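Long-range contacts in FBP protein (PDB 5OEZ), which probably catalyses the magnesium-dependent hydrolysis of fructose 1,6-bisphosphate to fructose 6-phosphate and phosphate in gluconeogenesis, working as a homotetramer: residues T8-I16 with F190-L201; T163-A171 with A285-E293. One frame throughout, in Å; residues are numbered along the deposited sequence.

Contact 1. Residues T8-I16 with F190-L201; sequences TPTTLTQYI and FTLDPNIGEFIL
Backbone hydrogen bonds join T10 and L12 to the neighbouring strand. L12 N donates to F199 O over 2.9 Å, and L201 N donates to T10 O over 3.1 Å. They frame a single antiparallel bridge, in which T11 and I200 form a non-hydrogen-bonded pair with their CA atoms 4.6 Å apart. Each acceptor also takes a CA-H contact, F199 O from T11 and T10 O from I200.

T11 then starts helix 12-18 with a capping box. T11 OG1 accepts from Q14 N at 3.1 Å, while Q14 OE1 receives T11 N in the plane of its amide carbonyl. With chi1 at 70°, T11 turns OG1 back over the first helical turn and leaves CG2 to lie 4.0 Å from E198 CB.

The aromatic contacts centre on F190. L12 CD1 sits over one face of the F190 ring, a CH-pi contact 3.7 Å from the ring centroid, and L201 CD1 covers the opposite face. CG of Y15 stands anti to the backbone N (chi1 175°), which presents the face of the tyrosine ring to the F190 edge; the T-shaped pair has its planes at 72° and its centroids 5.4 Å apart. Further out, P9 CG packs on I200 CD1 at 3.8 Å.

The polar end of E198 forms a salt bridge with K40 of the second subunit, and Y84 of that subunit hydrogen-bonds to P9 O, placing the contact at a subunit interface. Here the N-terminal segment bridges to 198-203, an outermost strand of the eight-stranded sheet within this chain, before entering the short helix that carries I16, part of the AMP site of this class 1 fructose-1,6-bisphosphatase.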
ATOM      1  N   THR C   8     -14.885 -10.796  -6.637  1.00 86.89           N
ATOM      2  CA  THR C   8     -14.461 -11.920  -5.731  1.00100.62           C
ATOM      3  C   THR C   8     -13.381 -12.803  -6.383  1.00 99.28           C
ATOM      4  O   THR C   8     -13.708 -13.732  -7.127  1.00127.04           O
ATOM      5  CB  THR C   8     -15.656 -12.821  -5.313  1.00101.24           C
ATOM      6  OG1 THR C   8     -16.631 -12.051  -4.598  1.00 87.25           O
ATOM      7  CG2 THR C   8     -15.186 -13.992  -4.423  1.00105.90           C
ATOM      8  N   PRO C   9     -12.093 -12.515  -6.111  1.00 99.47           N
ATOM      9  CA  PRO C   9     -11.022 -13.405  -6.600  1.00 89.57           C
ATOM     10  C   PRO C   9     -10.799 -14.638  -5.697  1.00 74.31           C
ATOM     11  O   PRO C   9     -11.185 -14.627  -4.514  1.00 62.61           O
ATOM     12  CB  PRO C   9      -9.798 -12.489  -6.609  1.00 83.33           C
ATOM     13  CG  PRO C   9     -10.062 -11.522  -5.496  1.00 85.89           C
ATOM     14  CD  PRO C   9     -11.547 -11.285  -5.498  1.00 88.74           C
ATOM     15  N   THR C  10     -10.199 -15.681  -6.273  1.00 67.29           N
ATOM     16  CA  THR C  10      -9.913 -16.939  -5.564  1.00 63.48           C
ATOM     17  C   THR C  10      -8.648 -16.805  -4.716  1.00 52.72           C
ATOM     18  O   THR C  10      -7.545 -16.744  -5.261  1.00 50.69           O
ATOM     19  CB  THR C  10      -9.740 -18.108  -6.556  1.00 72.10           C
ATOM     20  OG1 THR C  10     -10.927 -18.235  -7.350  1.00 81.73           O
ATOM     21  CG2 THR C  10      -9.477 -19.447  -5.829  1.00 78.28           C
ATOM     22  N   THR C  11      -8.804 -16.782  -3.392  1.00 49.11           N
ATOM     23  CA  THR C  11      -7.655 -16.708  -2.499  1.00 46.26           C
ATOM     24  C   THR C  11      -7.010 -18.086  -2.259  1.00 47.43           C
ATOM     25  O   THR C  11      -7.616 -19.140  -2.489  1.00 51.51           O
ATOM     26  CB  THR C  11      -7.988 -16.092  -1.132  1.00 46.79           C
ATOM     27  OG1 THR C  11      -8.812 -16.992  -0.373  1.00 48.12           O
ATOM     28  CG2 THR C  11      -8.676 -14.730  -1.304  1.00 54.20           C
ATOM     29  N   LEU C  12      -5.763 -18.050  -1.802  1.00 47.33           N
ATOM     30  CA  LEU C  12      -5.009 -19.258  -1.448  1.00 45.22           C
ATOM     31  C   LEU C  12      -5.728 -20.073  -0.378  1.00 43.88           C
ATOM     32  O   LEU C  12      -5.917 -21.273  -0.523  1.00 44.00           O
ATOM     33  CB  LEU C  12      -3.607 -18.889  -0.981  1.00 44.27           C
ATOM     34  CG  LEU C  12      -2.696 -20.029  -0.496  1.00 52.22           C
ATOM     35  CD1 LEU C  12      -2.719 -21.238  -1.419  1.00 48.75           C
ATOM     36  CD2 LEU C  12      -1.263 -19.524  -0.350  1.00 46.91           C
ATOM     37  N   THR C  13      -6.195 -19.389   0.655  1.00 44.73           N
ATOM     38  CA  THR C  13      -7.001 -20.001   1.703  1.00 47.26           C
ATOM     39  C   THR C  13      -8.234 -20.720   1.145  1.00 50.51           C
ATOM     40  O   THR C  13      -8.553 -21.825   1.590  1.00 54.97           O
ATOM     41  CB  THR C  13      -7.393 -18.937   2.749  1.00 45.62           C
ATOM     42  OG1 THR C  13      -6.215 -18.515   3.432  1.00 46.08           O
ATOM     43  CG2 THR C  13      -8.383 -19.468   3.760  1.00 51.72           C
ATOM     44  N   GLN C  14      -8.959 -20.073   0.234  1.00 49.74           N
ATOM     45  CA  GLN C  14     -10.137 -20.688  -0.387  1.00 52.93           C
ATOM     46  C   GLN C  14      -9.738 -21.933  -1.169  1.00 51.98           C
ATOM     47  O   GLN C  14     -10.402 -22.945  -1.089  1.00 54.93           O
ATOM     48  CB  GLN C  14     -10.824 -19.729  -1.360  1.00 54.37           C
ATOM     49  CG  GLN C  14     -11.836 -18.782  -0.761  1.00 55.14           C
ATOM     50  CD  GLN C  14     -12.379 -17.823  -1.816  1.00 56.34           C
ATOM     51  OE1 GLN C  14     -11.627 -17.273  -2.629  1.00 55.16           O
ATOM     52  NE2 GLN C  14     -13.680 -17.615  -1.806  1.00 58.49           N
ATOM     53  N   TYR C  15      -8.679 -21.812  -1.956  1.00 50.54           N
ATOM     54  CA  TYR C  15      -8.169 -22.919  -2.761  1.00 58.73           C
ATOM     55  C   TYR C  15      -7.828 -24.146  -1.884  1.00 54.95           C
ATOM     56  O   TYR C  15      -8.212 -25.256  -2.204  1.00 53.35           O
ATOM     57  CB  TYR C  15      -6.946 -22.444  -3.576  1.00 60.13           C
ATOM     58  CG  TYR C  15      -6.230 -23.517  -4.376  1.00 63.16           C
ATOM     59  CD1 TYR C  15      -5.173 -24.257  -3.821  1.00 76.56           C
ATOM     60  CD2 TYR C  15      -6.608 -23.796  -5.682  1.00 81.37           C
ATOM     61  CE1 TYR C  15      -4.525 -25.244  -4.552  1.00 88.68           C
ATOM     62  CE2 TYR C  15      -5.971 -24.783  -6.420  1.00 81.17           C
ATOM     63  CZ  TYR C  15      -4.938 -25.501  -5.852  1.00 90.33           C
ATOM     64  OH  TYR C  15      -4.327 -26.475  -6.592  1.00111.59           O
ATOM     65  N   ILE C  16      -7.143 -23.913  -0.769  1.00 51.17           N
ATOM     66  CA  ILE C  16      -6.762 -24.974   0.173  1.00 52.19           C
ATOM     67  C   ILE C  16      -7.993 -25.651   0.778  1.00 61.41           C
ATOM     68  O   ILE C  16      -8.048 -26.884   0.847  1.00 64.25           O
ATOM     69  CB  ILE C  16      -5.879 -24.429   1.321  1.00 52.80           C
ATOM     70  CG1 ILE C  16      -4.539 -23.892   0.800  1.00 56.37           C
ATOM     71  CG2 ILE C  16      -5.625 -25.479   2.389  1.00 58.00           C
ATOM     72  CD1 ILE C  16      -3.585 -24.926   0.279  1.00 58.99           C
ATOM     73  N   PHE C 190       0.503 -18.447  -6.906  1.00 36.83           N
ATOM     74  CA  PHE C 190      -0.314 -17.377  -6.393  1.00 35.92           C
ATOM     75  C   PHE C 190       0.505 -16.103  -6.349  1.00 38.55           C
ATOM     76  O   PHE C 190       1.721 -16.149  -6.214  1.00 36.82           O
ATOM     77  CB  PHE C 190      -0.828 -17.724  -4.991  1.00 36.05           C
ATOM     78  CG  PHE C 190      -1.655 -18.978  -4.950  1.00 37.61           C
ATOM     79  CD1 PHE C 190      -1.044 -20.226  -4.986  1.00 39.37           C
ATOM     80  CD2 PHE C 190      -3.030 -18.917  -4.877  1.00 39.38           C
ATOM     81  CE1 PHE C 190      -1.795 -21.388  -4.967  1.00 42.22           C
ATOM     82  CE2 PHE C 190      -3.791 -20.075  -4.852  1.00 45.84           C
ATOM     83  CZ  PHE C 190      -3.166 -21.318  -4.891  1.00 45.03           C
ATOM     84  N   THR C 191      -0.184 -14.967  -6.433  1.00 37.90           N
ATOM     85  CA  THR C 191       0.438 -13.666  -6.358  1.00 39.39           C
ATOM     86  C   THR C 191      -0.242 -12.848  -5.280  1.00 41.13           C
ATOM     87  O   THR C 191      -1.468 -12.823  -5.177  1.00 53.92           O
ATOM     88  CB  THR C 191       0.380 -12.971  -7.730  1.00 48.15           C
ATOM     89  OG1 THR C 191       1.035 -13.808  -8.691  1.00 52.77           O
ATOM     90  CG2 THR C 191       1.076 -11.613  -7.709  1.00 47.92           C
ATOM     91  N   LEU C 192       0.564 -12.143  -4.497  1.00 43.34           N
ATOM     92  CA  LEU C 192       0.062 -11.315  -3.415  1.00 45.77           C
ATOM     93  C   LEU C 192      -0.590 -10.061  -3.992  1.00 46.85           C
ATOM     94  O   LEU C 192       0.042  -9.323  -4.732  1.00 43.27           O
ATOM     95  CB  LEU C 192       1.194 -10.913  -2.466  1.00 46.60           C
ATOM     96  CG  LEU C 192       0.874  -9.988  -1.282  1.00 49.78           C
ATOM     97  CD1 LEU C 192      -0.186 -10.595  -0.381  1.00 51.81           C
ATOM     98  CD2 LEU C 192       2.138  -9.708  -0.484  1.00 53.98           C
ATOM     99  N   ASP C 193      -1.860  -9.848  -3.662  1.00 52.08           N
ATOM    100  CA  ASP C 193      -2.555  -8.604  -3.979  1.00 52.13           C
ATOM    101  C   ASP C 193      -2.330  -7.670  -2.788  1.00 55.65           C
ATOM    102  O   ASP C 193      -2.937  -7.858  -1.734  1.00 56.70           O
ATOM    103  CB  ASP C 193      -4.042  -8.844  -4.203  1.00 52.28           C
ATOM    104  CG  ASP C 193      -4.793  -7.567  -4.619  1.00 62.33           C
ATOM    105  OD1 ASP C 193      -4.370  -6.449  -4.237  1.00 63.69           O
ATOM    106  OD2 ASP C 193      -5.827  -7.689  -5.309  1.00 58.30           O
ATOM    107  N   PRO C 194      -1.450  -6.663  -2.941  1.00 63.25           N
ATOM    108  CA  PRO C 194      -1.124  -5.814  -1.789  1.00 65.34           C
ATOM    109  C   PRO C 194      -2.311  -4.962  -1.288  1.00 65.77           C
ATOM    110  O   PRO C 194      -2.331  -4.581  -0.123  1.00 62.88           O
ATOM    111  CB  PRO C 194       0.007  -4.927  -2.319  1.00 70.97           C
ATOM    112  CG  PRO C 194      -0.216  -4.860  -3.792  1.00 70.60           C
ATOM    113  CD  PRO C 194      -0.811  -6.183  -4.183  1.00 72.74           C
ATOM    114  N   ASN C 195      -3.291  -4.708  -2.148  1.00 56.97           N
ATOM    115  CA  ASN C 195      -4.503  -3.990  -1.755  1.00 69.23           C
ATOM    116  C   ASN C 195      -5.438  -4.722  -0.796  1.00 65.00           C
ATOM    117  O   ASN C 195      -6.178  -4.066  -0.080  1.00 65.54           O
ATOM    118  CB  ASN C 195      -5.269  -3.557  -3.001  1.00 75.30           C
ATOM    119  CG  ASN C 195      -4.466  -2.592  -3.845  1.00 83.48           C
ATOM    120  OD1 ASN C 195      -3.702  -1.776  -3.316  1.00 82.61           O
ATOM    121  ND2 ASN C 195      -4.628  -2.670  -5.150  1.00 98.27           N
ATOM    122  N   ILE C 196      -5.416  -6.053  -0.779  1.00 58.33           N
ATOM    123  CA  ILE C 196      -6.237  -6.825   0.168  1.00 56.22           C
ATOM    124  C   ILE C 196      -5.451  -7.772   1.073  1.00 59.86           C
ATOM    125  O   ILE C 196      -6.041  -8.457   1.896  1.00 69.59           O
ATOM    126  CB  ILE C 196      -7.377  -7.590  -0.559  1.00 61.40           C
ATOM    127  CG1 ILE C 196      -6.837  -8.579  -1.603  1.00 63.03           C
ATOM    128  CG2 ILE C 196      -8.324  -6.588  -1.210  1.00 67.28           C
ATOM    129  CD1 ILE C 196      -7.898  -9.337  -2.375  1.00 61.70           C
ATOM    130  N   GLY C 197      -4.126  -7.797   0.940  1.00 59.59           N
ATOM    131  CA  GLY C 197      -3.278  -8.703   1.703  1.00 55.71           C
ATOM    132  C   GLY C 197      -3.674 -10.162   1.616  1.00 55.97           C
ATOM    133  O   GLY C 197      -3.782 -10.843   2.630  1.00 56.76           O
ATOM    134  N   GLU C 198      -3.929 -10.630   0.404  1.00 53.57           N
ATOM    135  CA  GLU C 198      -4.275 -12.028   0.169  1.00 51.63           C
ATOM    136  C   GLU C 198      -3.493 -12.491  -1.049  1.00 48.77           C
ATOM    137  O   GLU C 198      -3.252 -11.726  -1.978  1.00 41.54           O
ATOM    138  CB  GLU C 198      -5.773 -12.201  -0.095  1.00 59.66           C
ATOM    139  CG  GLU C 198      -6.700 -11.823   1.065  1.00 83.07           C
ATOM    140  CD  GLU C 198      -6.806 -12.870   2.172  1.00 85.43           C
ATOM    141  OE1 GLU C 198      -6.383 -14.028   1.970  1.00 74.54           O
ATOM    142  OE2 GLU C 198      -7.346 -12.525   3.252  1.00 80.02           O
ATOM    143  N   PHE C 199      -3.137 -13.765  -1.036  1.00 49.07           N
ATOM    144  CA  PHE C 199      -2.581 -14.433  -2.189  1.00 45.52           C
ATOM    145  C   PHE C 199      -3.718 -14.885  -3.087  1.00 46.23           C
ATOM    146  O   PHE C 199      -4.653 -15.515  -2.619  1.00 47.25           O
ATOM    147  CB  PHE C 199      -1.715 -15.608  -1.726  1.00 44.64           C
ATOM    148  CG  PHE C 199      -0.406 -15.166  -1.163  1.00 41.13           C
ATOM    149  CD1 PHE C 199       0.653 -14.876  -2.018  1.00 44.60           C
ATOM    150  CD2 PHE C 199      -0.246 -14.976   0.191  1.00 39.24           C
ATOM    151  CE1 PHE C 199       1.863 -14.435  -1.527  1.00 39.54           C
ATOM    152  CE2 PHE C 199       0.955 -14.514   0.692  1.00 39.31           C
ATOM    153  CZ  PHE C 199       2.007 -14.246  -0.165  1.00 39.63           C
ATOM    154  N   ILE C 200      -3.619 -14.532  -4.364  1.00 46.63           N
ATOM    155  CA  ILE C 200      -4.645 -14.746  -5.367  1.00 47.05           C
ATOM    156  C   ILE C 200      -4.065 -15.748  -6.348  1.00 51.62           C
ATOM    157  O   ILE C 200      -2.876 -15.701  -6.648  1.00 43.38           O
ATOM    158  CB  ILE C 200      -4.949 -13.411  -6.104  1.00 51.14           C
ATOM    159  CG1 ILE C 200      -5.483 -12.356  -5.125  1.00 58.62           C
ATOM    160  CG2 ILE C 200      -5.927 -13.597  -7.254  1.00 55.41           C
ATOM    161  CD1 ILE C 200      -6.683 -12.790  -4.290  1.00 55.21           C
ATOM    162  N   LEU C 201      -4.910 -16.639  -6.861  1.00 47.99           N
ATOM    163  CA  LEU C 201      -4.479 -17.629  -7.831  1.00 46.65           C
ATOM    164  C   LEU C 201      -4.229 -16.961  -9.181  1.00 50.84           C
ATOM    165  O   LEU C 201      -5.115 -16.292  -9.717  1.00 46.26           O
ATOM    166  CB  LEU C 201      -5.542 -18.728  -7.971  1.00 53.01           C
ATOM    167  CG  LEU C 201      -5.302 -19.832  -9.003  1.00 52.73           C
ATOM    168  CD1 LEU C 201      -4.057 -20.631  -8.680  1.00 58.66           C
ATOM    169  CD2 LEU C 201      -6.507 -20.746  -9.068  1.00 52.53           C
TER

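Contact 2. Residues T163-A171 with A285-E293; sequences TDMVSAGYA and AAPMAMIVE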
ATOM      1  N   THR C 163      10.002 -38.706  -0.768  1.00 52.29           N
ATOM      2  CA  THR C 163       8.811 -39.326  -1.349  1.00 49.54           C
ATOM      3  C   THR C 163       7.621 -39.395  -0.383  1.00 52.91           C
ATOM      4  O   THR C 163       6.500 -39.585  -0.837  1.00 56.43           O
ATOM      5  CB  THR C 163       9.115 -40.749  -1.899  1.00 50.60           C
ATOM      6  OG1 THR C 163       9.798 -41.512  -0.901  1.00 57.73           O
ATOM      7  CG2 THR C 163       9.993 -40.671  -3.146  1.00 47.92           C
ATOM      8  N   ASP C 164       7.869 -39.246   0.924  1.00 56.88           N
ATOM      9  CA  ASP C 164       6.824 -39.174   1.975  1.00 55.71           C
ATOM     10  C   ASP C 164       6.315 -37.744   2.255  1.00 59.83           C
ATOM     11  O   ASP C 164       5.422 -37.546   3.082  1.00 63.73           O
ATOM     12  CB  ASP C 164       7.386 -39.721   3.296  1.00 68.07           C
ATOM     13  CG  ASP C 164       7.853 -41.166   3.186  1.00 82.97           C
ATOM     14  OD1 ASP C 164       7.015 -42.012   2.813  1.00 76.45           O
ATOM     15  OD2 ASP C 164       9.044 -41.449   3.488  1.00 85.79           O
ATOM     16  N   MET C 165       6.914 -36.755   1.599  1.00 53.85           N
ATOM     17  CA  MET C 165       6.598 -35.352   1.828  1.00 61.12           C
ATOM     18  C   MET C 165       5.164 -35.086   1.346  1.00 52.48           C
ATOM     19  O   MET C 165       4.824 -35.397   0.216  1.00 53.27           O
ATOM     20  CB  MET C 165       7.621 -34.466   1.087  1.00 50.51           C
ATOM     21  CG  MET C 165       7.793 -33.045   1.599  1.00 63.99           C
ATOM     22  SD  MET C 165       8.869 -31.993   0.571  1.00 54.76           S
ATOM     23  CE  MET C 165      10.107 -33.166   0.039  1.00 58.34           C
ATOM     24  N   VAL C 166       4.335 -34.517   2.211  1.00 46.85           N
ATOM     25  CA  VAL C 166       2.940 -34.221   1.841  1.00 47.95           C
ATOM     26  C   VAL C 166       2.735 -32.848   1.178  1.00 50.24           C
ATOM     27  O   VAL C 166       1.779 -32.682   0.437  1.00 45.63           O
ATOM     28  CB  VAL C 166       1.950 -34.359   3.002  1.00 48.58           C
ATOM     29  CG1 VAL C 166       2.087 -35.724   3.653  1.00 47.39           C
ATOM     30  CG2 VAL C 166       2.140 -33.238   3.998  1.00 50.48           C
ATOM     31  N   SER C 167       3.636 -31.888   1.411  1.00 47.19           N
ATOM     32  CA  SER C 167       3.511 -30.581   0.768  1.00 42.78           C
ATOM     33  C   SER C 167       4.826 -29.831   0.717  1.00 35.75           C
ATOM     34  O   SER C 167       5.740 -30.090   1.488  1.00 44.34           O
ATOM     35  CB  SER C 167       2.460 -29.743   1.503  1.00 44.55           C
ATOM     36  OG  SER C 167       2.307 -28.480   0.899  1.00 47.63           O
ATOM     37  N   ALA C 168       4.932 -28.944  -0.252  1.00 32.36           N
ATOM     38  CA  ALA C 168       6.103 -28.099  -0.406  1.00 34.12           C
ATOM     39  C   ALA C 168       5.724 -26.795  -1.083  1.00 32.48           C
ATOM     40  O   ALA C 168       4.789 -26.758  -1.863  1.00 35.68           O
ATOM     41  CB  ALA C 168       7.170 -28.812  -1.234  1.00 31.51           C
ATOM     42  N   GLY C 169       6.492 -25.746  -0.839  1.00 31.11           N
ATOM     43  CA  GLY C 169       6.292 -24.510  -1.563  1.00 30.50           C
ATOM     44  C   GLY C 169       7.447 -23.552  -1.432  1.00 30.51           C
ATOM     45  O   GLY C 169       8.365 -23.781  -0.641  1.00 32.81           O
ATOM     46  N   TYR C 170       7.378 -22.450  -2.179  1.00 30.06           N
ATOM     47  CA  TYR C 170       8.291 -21.338  -1.976  1.00 32.10           C
ATOM     48  C   TYR C 170       7.602 -19.995  -2.201  1.00 36.40           C
ATOM     49  O   TYR C 170       6.525 -19.928  -2.765  1.00 34.67           O
ATOM     50  CB  TYR C 170       9.527 -21.475  -2.857  1.00 32.64           C
ATOM     51  CG  TYR C 170       9.268 -21.389  -4.335  1.00 35.56           C
ATOM     52  CD1 TYR C 170       9.071 -20.155  -4.971  1.00 35.47           C
ATOM     53  CD2 TYR C 170       9.224 -22.531  -5.105  1.00 34.10           C
ATOM     54  CE1 TYR C 170       8.827 -20.091  -6.337  1.00 35.18           C
ATOM     55  CE2 TYR C 170       8.967 -22.478  -6.462  1.00 38.67           C
ATOM     56  CZ  TYR C 170       8.768 -21.257  -7.072  1.00 35.24           C
ATOM     57  OH  TYR C 170       8.513 -21.187  -8.415  1.00 34.88           O
ATOM     58  N   ALA C 171       8.234 -18.942  -1.695  1.00 39.06           N
ATOM     59  CA  ALA C 171       7.855 -17.575  -1.981  1.00 39.57           C
ATOM     60  C   ALA C 171       9.024 -16.856  -2.674  1.00 38.96           C
ATOM     61  O   ALA C 171      10.175 -17.047  -2.298  1.00 33.36           O
ATOM     62  CB  ALA C 171       7.468 -16.860  -0.699  1.00 37.85           C
ATOM     63  N   ALA C 285      16.692 -28.568  -1.141  1.00 40.40           N
ATOM     64  CA  ALA C 285      16.690 -29.439  -2.323  1.00 44.24           C
ATOM     65  C   ALA C 285      15.444 -30.344  -2.440  1.00 35.91           C
ATOM     66  O   ALA C 285      14.844 -30.421  -3.503  1.00 40.59           O
ATOM     67  CB  ALA C 285      17.967 -30.268  -2.374  1.00 42.94           C
ATOM     68  N   ALA C 286      15.059 -31.020  -1.367  1.00 36.15           N
ATOM     69  CA  ALA C 286      13.868 -31.907  -1.411  1.00 37.07           C
ATOM     70  C   ALA C 286      12.532 -31.163  -1.642  1.00 32.20           C
ATOM     71  O   ALA C 286      11.756 -31.566  -2.496  1.00 32.78           O
ATOM     72  CB  ALA C 286      13.793 -32.789  -0.166  1.00 38.58           C
ATOM     73  N   PRO C 287      12.269 -30.069  -0.913  1.00 40.27           N
ATOM     74  CA  PRO C 287      11.081 -29.250  -1.276  1.00 47.91           C
ATOM     75  C   PRO C 287      11.041 -28.760  -2.743  1.00 43.54           C
ATOM     76  O   PRO C 287      10.034 -28.936  -3.416  1.00 47.34           O
ATOM     77  CB  PRO C 287      11.187 -28.054  -0.339  1.00 48.17           C
ATOM     78  CG  PRO C 287      11.952 -28.569   0.835  1.00 46.13           C
ATOM     79  CD  PRO C 287      12.951 -29.518   0.271  1.00 40.61           C
ATOM     80  N   MET C 288      12.136 -28.188  -3.228  1.00 42.25           N
ATOM     81  CA  MET C 288      12.228 -27.802  -4.632  1.00 37.14           C
ATOM     82  C   MET C 288      12.079 -28.979  -5.587  1.00 42.23           C
ATOM     83  O   MET C 288      11.467 -28.845  -6.647  1.00 38.06           O
ATOM     84  CB  MET C 288      13.540 -27.060  -4.918  1.00 37.34           C
ATOM     85  CG  MET C 288      13.655 -25.639  -4.362  1.00 53.54           C
ATOM     86  SD  MET C 288      12.304 -24.446  -4.669  1.00 64.10           S
ATOM     87  CE  MET C 288      11.429 -25.039  -6.115  1.00102.39           C
ATOM     88  N   ALA C 289      12.662 -30.125  -5.239  1.00 38.96           N
ATOM     89  CA  ALA C 289      12.512 -31.315  -6.071  1.00 41.21           C
ATOM     90  C   ALA C 289      11.039 -31.727  -6.219  1.00 37.44           C
ATOM     91  O   ALA C 289      10.618 -32.118  -7.304  1.00 49.76           O
ATOM     92  CB  ALA C 289      13.339 -32.462  -5.505  1.00 39.29           C
ATOM     93  N   MET C 290      10.277 -31.679  -5.125  1.00 37.83           N
ATOM     94  CA  MET C 290       8.848 -32.051  -5.165  1.00 41.48           C
ATOM     95  C   MET C 290       8.072 -31.106  -6.068  1.00 38.53           C
ATOM     96  O   MET C 290       7.232 -31.533  -6.836  1.00 39.63           O
ATOM     97  CB  MET C 290       8.215 -32.054  -3.768  1.00 42.36           C
ATOM     98  CG  MET C 290       6.855 -32.747  -3.729  1.00 48.07           C
ATOM     99  SD  MET C 290       6.033 -32.601  -2.130  1.00 52.65           S
ATOM    100  CE  MET C 290       4.413 -33.275  -2.516  1.00 45.70           C
ATOM    101  N   ILE C 291       8.375 -29.820  -5.996  1.00 38.25           N
ATOM    102  CA  ILE C 291       7.717 -28.846  -6.862  1.00 36.87           C
ATOM    103  C   ILE C 291       8.036 -29.092  -8.337  1.00 36.28           C
ATOM    104  O   ILE C 291       7.128 -29.170  -9.154  1.00 43.49           O
ATOM    105  CB  ILE C 291       8.094 -27.417  -6.456  1.00 39.36           C
ATOM    106  CG1 ILE C 291       7.466 -27.094  -5.091  1.00 40.67           C
ATOM    107  CG2 ILE C 291       7.601 -26.414  -7.486  1.00 45.95           C
ATOM    108  CD1 ILE C 291       8.246 -26.059  -4.311  1.00 45.20           C
ATOM    109  N   VAL C 292       9.319 -29.255  -8.651  1.00 35.01           N
ATOM    110  CA  VAL C 292       9.770 -29.503 -10.028  1.00 35.99           C
ATOM    111  C   VAL C 292       9.168 -30.790 -10.589  1.00 36.38           C
ATOM    112  O   VAL C 292       8.721 -30.811 -11.734  1.00 38.89           O
ATOM    113  CB  VAL C 292      11.328 -29.527 -10.121  1.00 42.23           C
ATOM    114  CG1 VAL C 292      11.835 -30.087 -11.443  1.00 42.54           C
ATOM    115  CG2 VAL C 292      11.880 -28.126  -9.903  1.00 41.06           C
ATOM    116  N   GLU C 293       9.156 -31.869  -9.812  1.00 34.47           N
ATOM    117  CA  GLU C 293       8.542 -33.132 -10.305  1.00 38.21           C
ATOM    118  C   GLU C 293       7.045 -32.981 -10.550  1.00 42.89           C
ATOM    119  O   GLU C 293       6.538 -33.434 -11.564  1.00 45.67           O
ATOM    120  CB  GLU C 293       8.786 -34.312  -9.353  1.00 39.03           C
ATOM    121  CG  GLU C 293      10.205 -34.878  -9.375  1.00 50.03           C
ATOM    122  CD  GLU C 293      10.324 -36.261  -8.714  1.00 59.97           C
ATOM    123  OE1 GLU C 293       9.279 -36.871  -8.377  1.00 57.07           O
ATOM    124  OE2 GLU C 293      11.474 -36.750  -8.541  1.00 67.54           O
TER
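A286 O is met from two directions: M290 N, one turn on in the helix, donates a 3.0 Å hydrogen bond to it, and the methyl CE of M165 abuts it at 3.4 Å. That methyl also touches A286 CB. M165 runs out extended and bends only at its last torsion (chi3 -36°), which brings CE down onto the helix.

The remaining contacts across the interface are chiefly apolar. M290 lies obliquely across M165, with M290 SD 4.0 Å from M165 SD. The extended chain of M290 carries M290 CE to within 3.5 Å of M165 O. A168, on the strand face turned to the helix, sets CB against P287 O at 3.6 Å and also touches P287 CB, M290 SD and I291 CG1. G169 has no side chain, and I291 CD1 comes to 3.7 Å from G169 CA. The same methyl lies at the edge of the Y170 ring, while M288 CE approaches Y170 CD2 obliquely at 3.5 Å. M288 bends back to do so, and its sulfur makes a Met-aromatic contact with the ring.

Strand 167-171 and helix 285-293 cross almost perpendicularly, at -98°, with their axes 7.2 Å apart. Strand 167-173 lies between strands 132-140 and 177-182 of the large sheet, and V166 and S167 form a classic beta bulge opposite V138; S167 OG bonds to T182 O. Helix 252-262 covers the Y170 side, with H257 hydrogen-bonded to the tyrosine hydroxyl, and strand 317-323 of the second sheet backs the helix through F322 on M288 and A289.

In the fold
Contacts 1 and 2 reach the same eight-stranded sheet, their centres 21 Å apart and their nearest atoms about 6 Å apart without touching. Their segments alternate along the chain: 8-16, 163-171, 190-201, then 285-293. Strands 167-173, 177-182, 187-193 and 198-203 follow one another across the sheet, and L181 in the intervening strand 177-182 is touched by L12, I16 and S167. Contact 2 lies deep within the subunit, joining the N-terminal and C-terminal family regions, whereas contact 1 is peripheral and meets other subunits. Both come close to F28 of the AMP site: I16 of contact 1 touches it, and the S167 side chain of contact 2 is about 4 Å from that of F28.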